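Local coordinates for protein polysaccharide Lyase Family 6 (Bacteroides cellulosilyticus, PDB 6QPS) that probably cleaves mannuronic acid-rich alginate as a calcium-binding lyase of polysaccharide lyase family 6, built on a right-handed parallel beta-helix, at residues 293-297 with 298-302; 329-333 with 334-338. All coordinates share one frame; numbering follows the deposited sequence.

Interaction 1 (293-297 with 298-302); sequences IRIIN and QGHTV
His300 folds back to the residue just past the end of the preceding strand and donates from NE2 to its backbone carbonyl, with 2.9 Å between His300 NE2 and Ile296 O. The N-H...O angle is 156°, and the oxygen sits at the edge of the imidazole, close to its plane. CG of His300 lies anti to the carbonyl carbon (chi1 -41°), which turns the ring toward that strand end; Gln298 O lies above one face, offset toward the rim. ND1 accepts a hydrogen bond from the backbone N of Asn275, so both ring nitrogens are satisfied and the ring's rotation is fixed. Asn297 ND2 donates to Arg270 O. At such corners a parallel beta-helix turns from one face to the next: here strand 291-295 gives way to strand 301-308. A leucine in place of His300 would probably leave both Ile296 O and the Asn275 amide without this buried partner. Apolar contacts fill the interior of the bend. CD1 of Ile295 meets CG2 of Val302 tip to tip at 4.1 Å, while Ile293 slides past Val302 in the opposite direction, its CD1 4.0 Å from Val302 CG1. CG2 of Ile295 reaches the imidazole edge, 4.1 Å from His300 CD2.

Interaction 2 (329-333 with 334-338); sequences TDVKL and EPLTS
Glu334 donates its backbone N to Asp330 O, 3.0 Å away and in the carbonyl plane, closing a five-residue alpha-turn. Leu333 N reaches the same Asp330 O in a weak bond, so two amides converge on that oxygen. Two CA-H...O contacts continue the line just beyond it: Val331 CA approaches Glu334 O, and Pro335 CA lies 3.3 Å from Val331 O. CG1 of Val331 rests against CG of Leu336 at 4.1 Å, the two side chains crossing at a slant. Thr329 and Glu334 cross at about a right angle, with the threonine methyl CG2 3.9 Å from Glu334 OE1. That methyl is anti to the backbone N while OG1 is anti to the carbonyl carbon (chi1 -57°), an arrangement that sends the two branches to different partners: CG2 to the carboxylate, OG1 to a water that donates to Glu334 OE1. OG1 also accepts a hydrogen bond from the backbone N of Thr326. A second water donates to Val331 O and accepts from Leu336 N, bridging the turn to the residues after it.

One layer out, Asp330 shapes the backbone that makes these contacts. Asp330 OD1 accepts from Lys332 N at 2.9 Å, an Asx turn, the amide coming from above the carboxylate plane. Lys332 NZ returns to the same oxygen in a salt bridge whose hydrogen bond is weak. Further along, a type I beta turn runs from Pro335 to Ser338, and Ser338 O accepts from Arg270.

On this surface loop the backbone bonds, an Asx turn and two bridging waters set the shape with little help from apolar burial, and the lysine probably offsets part of the negative charge of the Asp330 carboxylate.

Followed from the N terminus, the chain first meets interaction 1, where 293-302 closes the corner between strand 291-295 and strand 301-308 of the beta-helix. It then runs through strand 313-318 and leaves the coil in a long excursion, within which interaction 2 closes a turn at 329-338 before strand 345-353 resumes the solenoid. The two are in series, neither nested nor crossed. The centres of interaction 1 and interaction 2 are about 20 Å apart and their nearest atoms about 6 Å, without touching. Arg270 connects them indirectly: its carbonyl accepts from Asn297, and its side chain donates to Ser338 O, tying the buried corner to the surface loop that follows.

Interaction 1 (293-297 with 298-302)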
loop_
_atom_site.group_PDB
_atom_site.type_symbol
_atom_site.label_atom_id
_atom_site.label_comp_id
_atom_site.label_asym_id
_atom_site.label_seq_id
_atom_site.Cartn_x
_atom_site.Cartn_y
_atom_site.Cartn_z
ATOM N N ILE A 293 12.398 2.977 0.782
ATOM C CA ILE A 293 11.582 4.144 0.428
ATOM C C ILE A 293 12.206 4.832 -0.771
ATOM O O ILE A 293 13.401 5.146 -0.763
ATOM C CB ILE A 293 11.433 5.121 1.611
ATOM C CG1 ILE A 293 10.694 4.439 2.751
ATOM C CG2 ILE A 293 10.684 6.379 1.190
ATOM C CD1 ILE A 293 10.747 5.162 4.104
ATOM N N ARG A 294 11.404 5.054 -1.805
ATOM C CA ARG A 294 11.830 5.756 -3.014
ATOM C C ARG A 294 11.151 7.117 -3.082
ATOM O O ARG A 294 9.912 7.199 -3.029
ATOM C CB ARG A 294 11.507 4.934 -4.265
ATOM C CG ARG A 294 11.961 5.514 -5.588
ATOM C CD ARG A 294 12.422 4.426 -6.555
ATOM N NE ARG A 294 11.410 3.442 -6.917
ATOM C CZ ARG A 294 10.689 3.476 -8.041
ATOM N NH1 ARG A 294 10.843 4.466 -8.901
ATOM N NH2 ARG A 294 9.816 2.507 -8.310
ATOM N N ILE A 295 11.956 8.174 -3.218
ATOM C CA ILE A 295 11.502 9.566 -3.175
ATOM C C ILE A 295 11.663 10.231 -4.547
ATOM O O ILE A 295 12.784 10.337 -5.070
ATOM C CB ILE A 295 12.268 10.353 -2.100
ATOM C CG1 ILE A 295 12.038 9.757 -0.718
ATOM C CG2 ILE A 295 11.885 11.833 -2.171
ATOM C CD1 ILE A 295 10.597 9.806 -0.246
ATOM N N ILE A 296 10.518 10.650 -5.113
ATOM C CA ILE A 296 10.343 11.522 -6.273
ATOM C C ILE A 296 9.346 12.584 -5.777
ATOM O O ILE A 296 8.665 12.389 -4.766
ATOM C CB ILE A 296 9.786 10.711 -7.480
ATOM C CG1 ILE A 296 10.724 9.537 -7.798
ATOM C CG2 ILE A 296 9.551 11.551 -8.741
ATOM C CD1 ILE A 296 10.013 8.371 -8.431
ATOM N N ASN A 297 9.293 13.746 -6.449
ATOM C CA ASN A 297 8.331 14.810 -6.112
ATOM C C ASN A 297 8.645 15.530 -4.796
ATOM O O ASN A 297 9.716 15.349 -4.219
ATOM C CB ASN A 297 6.891 14.282 -6.111
ATOM C CG ASN A 297 6.625 13.296 -7.227
ATOM O OD1 ASN A 297 6.455 13.683 -8.353
ATOM N ND2 ASN A 297 6.631 12.007 -6.910
ATOM N N GLN A 298 7.753 16.415 -4.346
ATOM C CA GLN A 298 8.143 17.363 -3.312
ATOM C C GLN A 298 7.324 17.271 -2.037
ATOM O O GLN A 298 6.202 16.765 -2.011
ATOM C CB GLN A 298 8.148 18.804 -3.843
ATOM C CG GLN A 298 6.832 19.341 -4.313
ATOM C CD GLN A 298 6.916 20.811 -4.787
ATOM O OE1 GLN A 298 6.356 21.683 -4.160
ATOM N NE2 GLN A 298 7.591 21.054 -5.896
ATOM N N GLY A 299 7.900 17.834 -0.979
ATOM C CA GLY A 299 7.137 18.195 0.189
ATOM C C GLY A 299 6.937 17.130 1.235
ATOM O O GLY A 299 6.274 17.407 2.245
ATOM N N HIS A 300 7.487 15.942 1.053
ATOM C CA HIS A 300 7.236 14.808 1.940
ATOM C C HIS A 300 7.985 14.948 3.261
ATOM O O HIS A 300 9.041 15.590 3.348
ATOM C CB HIS A 300 7.667 13.485 1.286
ATOM C CG HIS A 300 7.324 13.386 -0.172
ATOM N ND1 HIS A 300 6.025 13.369 -0.654
ATOM C CD2 HIS A 300 8.135 13.318 -1.252
ATOM C CE1 HIS A 300 6.070 13.281 -1.976
ATOM N NE2 HIS A 300 7.335 13.238 -2.356
ATOM N N THR A 301 7.428 14.320 4.296
ATOM C CA THR A 301 8.071 14.200 5.605
ATOM C C THR A 301 8.237 12.714 5.919
ATOM O O THR A 301 7.254 11.968 5.914
ATOM C CB THR A 301 7.259 14.935 6.675
ATOM O OG1 THR A 301 7.109 16.318 6.296
ATOM C CG2 THR A 301 7.978 14.880 8.017
ATOM N N VAL A 302 9.479 12.287 6.154
ATOM C CA VAL A 302 9.857 10.873 6.258
ATOM C C VAL A 302 10.569 10.697 7.599
ATOM O O VAL A 302 11.737 11.090 7.748
ATOM C CB VAL A 302 10.771 10.476 5.096
ATOM C CG1 VAL A 302 11.165 9.023 5.192
ATOM C CG2 VAL A 302 10.126 10.788 3.744
#

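Interaction 2 (329-333 with 334-338)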
loop_
_atom_site.group_PDB
_atom_site.type_symbol
_atom_site.label_atom_id
_atom_site.label_comp_id
_atom_site.label_asym_id
_atom_site.label_seq_id
_atom_site.Cartn_x
_atom_site.Cartn_y
_atom_site.Cartn_z
ATOM N N THR A 329 1.081 24.944 -17.061
ATOM C CA THR A 329 1.868 23.884 -17.677
ATOM C C THR A 329 1.012 23.095 -18.662
ATOM O O THR A 329 -0.090 22.652 -18.328
ATOM C CB THR A 329 2.427 22.951 -16.602
ATOM O OG1 THR A 329 3.207 23.702 -15.663
ATOM C CG2 THR A 329 3.279 21.872 -17.243
ATOM N N ASP A 330 1.524 22.917 -19.877
ATOM C CA ASP A 330 0.928 22.010 -20.853
ATOM C C ASP A 330 1.415 20.604 -20.537
ATOM O O ASP A 330 2.584 20.281 -20.774
ATOM C CB ASP A 330 1.363 22.438 -22.253
ATOM C CG ASP A 330 0.695 21.637 -23.358
ATOM O OD1 ASP A 330 0.113 20.576 -23.065
ATOM O OD2 ASP A 330 0.739 22.081 -24.533
ATOM N N VAL A 331 0.523 19.772 -19.981
ATOM C CA VAL A 331 0.892 18.411 -19.591
ATOM C C VAL A 331 1.018 17.475 -20.781
ATOM O O VAL A 331 1.355 16.302 -20.592
ATOM C CB VAL A 331 -0.042 17.821 -18.513
ATOM C CG1 VAL A 331 -0.054 18.721 -17.286
ATOM C CG2 VAL A 331 -1.441 17.620 -19.059
ATOM N N LYS A 332 0.750 17.941 -22.008
ATOM C CA LYS A 332 1.162 17.156 -23.168
ATOM C C LYS A 332 2.659 17.303 -23.433
ATOM O O LYS A 332 3.295 16.365 -23.916
ATOM C CB LYS A 332 0.359 17.554 -24.405
ATOM C CG LYS A 332 -1.124 17.239 -24.286
ATOM C CD LYS A 332 -1.956 18.020 -25.310
ATOM C CE LYS A 332 -1.628 19.515 -25.320
ATOM N NZ LYS A 332 -2.565 20.314 -24.485
ATOM N N LEU A 333 3.229 18.470 -23.125
ATOM C CA LEU A 333 4.659 18.690 -23.286
ATOM C C LEU A 333 5.464 18.233 -22.077
ATOM O O LEU A 333 6.632 17.858 -22.225
ATOM C CB LEU A 333 4.928 20.177 -23.533
ATOM C CG LEU A 333 4.259 20.779 -24.769
ATOM C CD1 LEU A 333 4.462 22.294 -24.845
ATOM C CD2 LEU A 333 4.782 20.112 -26.047
ATOM N N GLU A 334 4.873 18.275 -20.876
ATOM C CA GLU A 334 5.517 17.862 -19.626
ATOM C C GLU A 334 4.580 16.856 -18.972
ATOM O O GLU A 334 3.778 17.205 -18.096
ATOM C CB GLU A 334 5.788 19.079 -18.742
ATOM C CG GLU A 334 6.552 20.177 -19.497
ATOM C CD GLU A 334 7.095 21.291 -18.612
ATOM O OE1 GLU A 334 7.072 21.188 -17.371
ATOM O OE2 GLU A 334 7.573 22.297 -19.187
ATOM N N PRO A 335 4.651 15.593 -19.376
ATOM C CA PRO A 335 3.625 14.625 -18.950
ATOM C C PRO A 335 3.668 14.301 -17.464
ATOM O O PRO A 335 4.739 14.166 -16.868
ATOM C CB PRO A 335 3.945 13.374 -19.779
ATOM C CG PRO A 335 4.781 13.855 -20.927
ATOM C CD PRO A 335 5.521 15.067 -20.444
ATOM N N LEU A 336 2.473 14.136 -16.878
ATOM C CA LEU A 336 2.356 13.728 -15.486
ATOM C C LEU A 336 2.909 12.329 -15.229
ATOM O O LEU A 336 3.194 11.992 -14.083
ATOM C CB LEU A 336 0.886 13.829 -15.075
ATOM C CG LEU A 336 0.321 15.254 -15.065
ATOM C CD1 LEU A 336 -1.172 15.215 -14.733
ATOM C CD2 LEU A 336 1.094 16.132 -14.099
ATOM N N THR A 337 3.065 11.512 -16.272
ATOM C CA THR A 337 3.645 10.184 -16.139
ATOM C C THR A 337 5.164 10.191 -16.016
ATOM O O THR A 337 5.744 9.121 -15.802
ATOM C CB THR A 337 3.286 9.361 -17.380
ATOM O OG1 THR A 337 3.658 10.094 -18.556
ATOM C CG2 THR A 337 1.792 9.107 -17.455
ATOM N N SER A 338 5.817 11.355 -16.144
ATOM C CA SER A 338 7.271 11.466 -16.035
ATOM C C SER A 338 7.692 11.530 -14.570
ATOM O O SER A 338 7.038 10.924 -13.708
ATOM C CB SER A 338 7.752 12.663 -16.879
ATOM O OG SER A 338 9.165 12.699 -16.913
HETATM O O HOH W 1 5.919 23.648 -16.379
HETATM O O HOH W 2 0.082 14.215 -18.599
#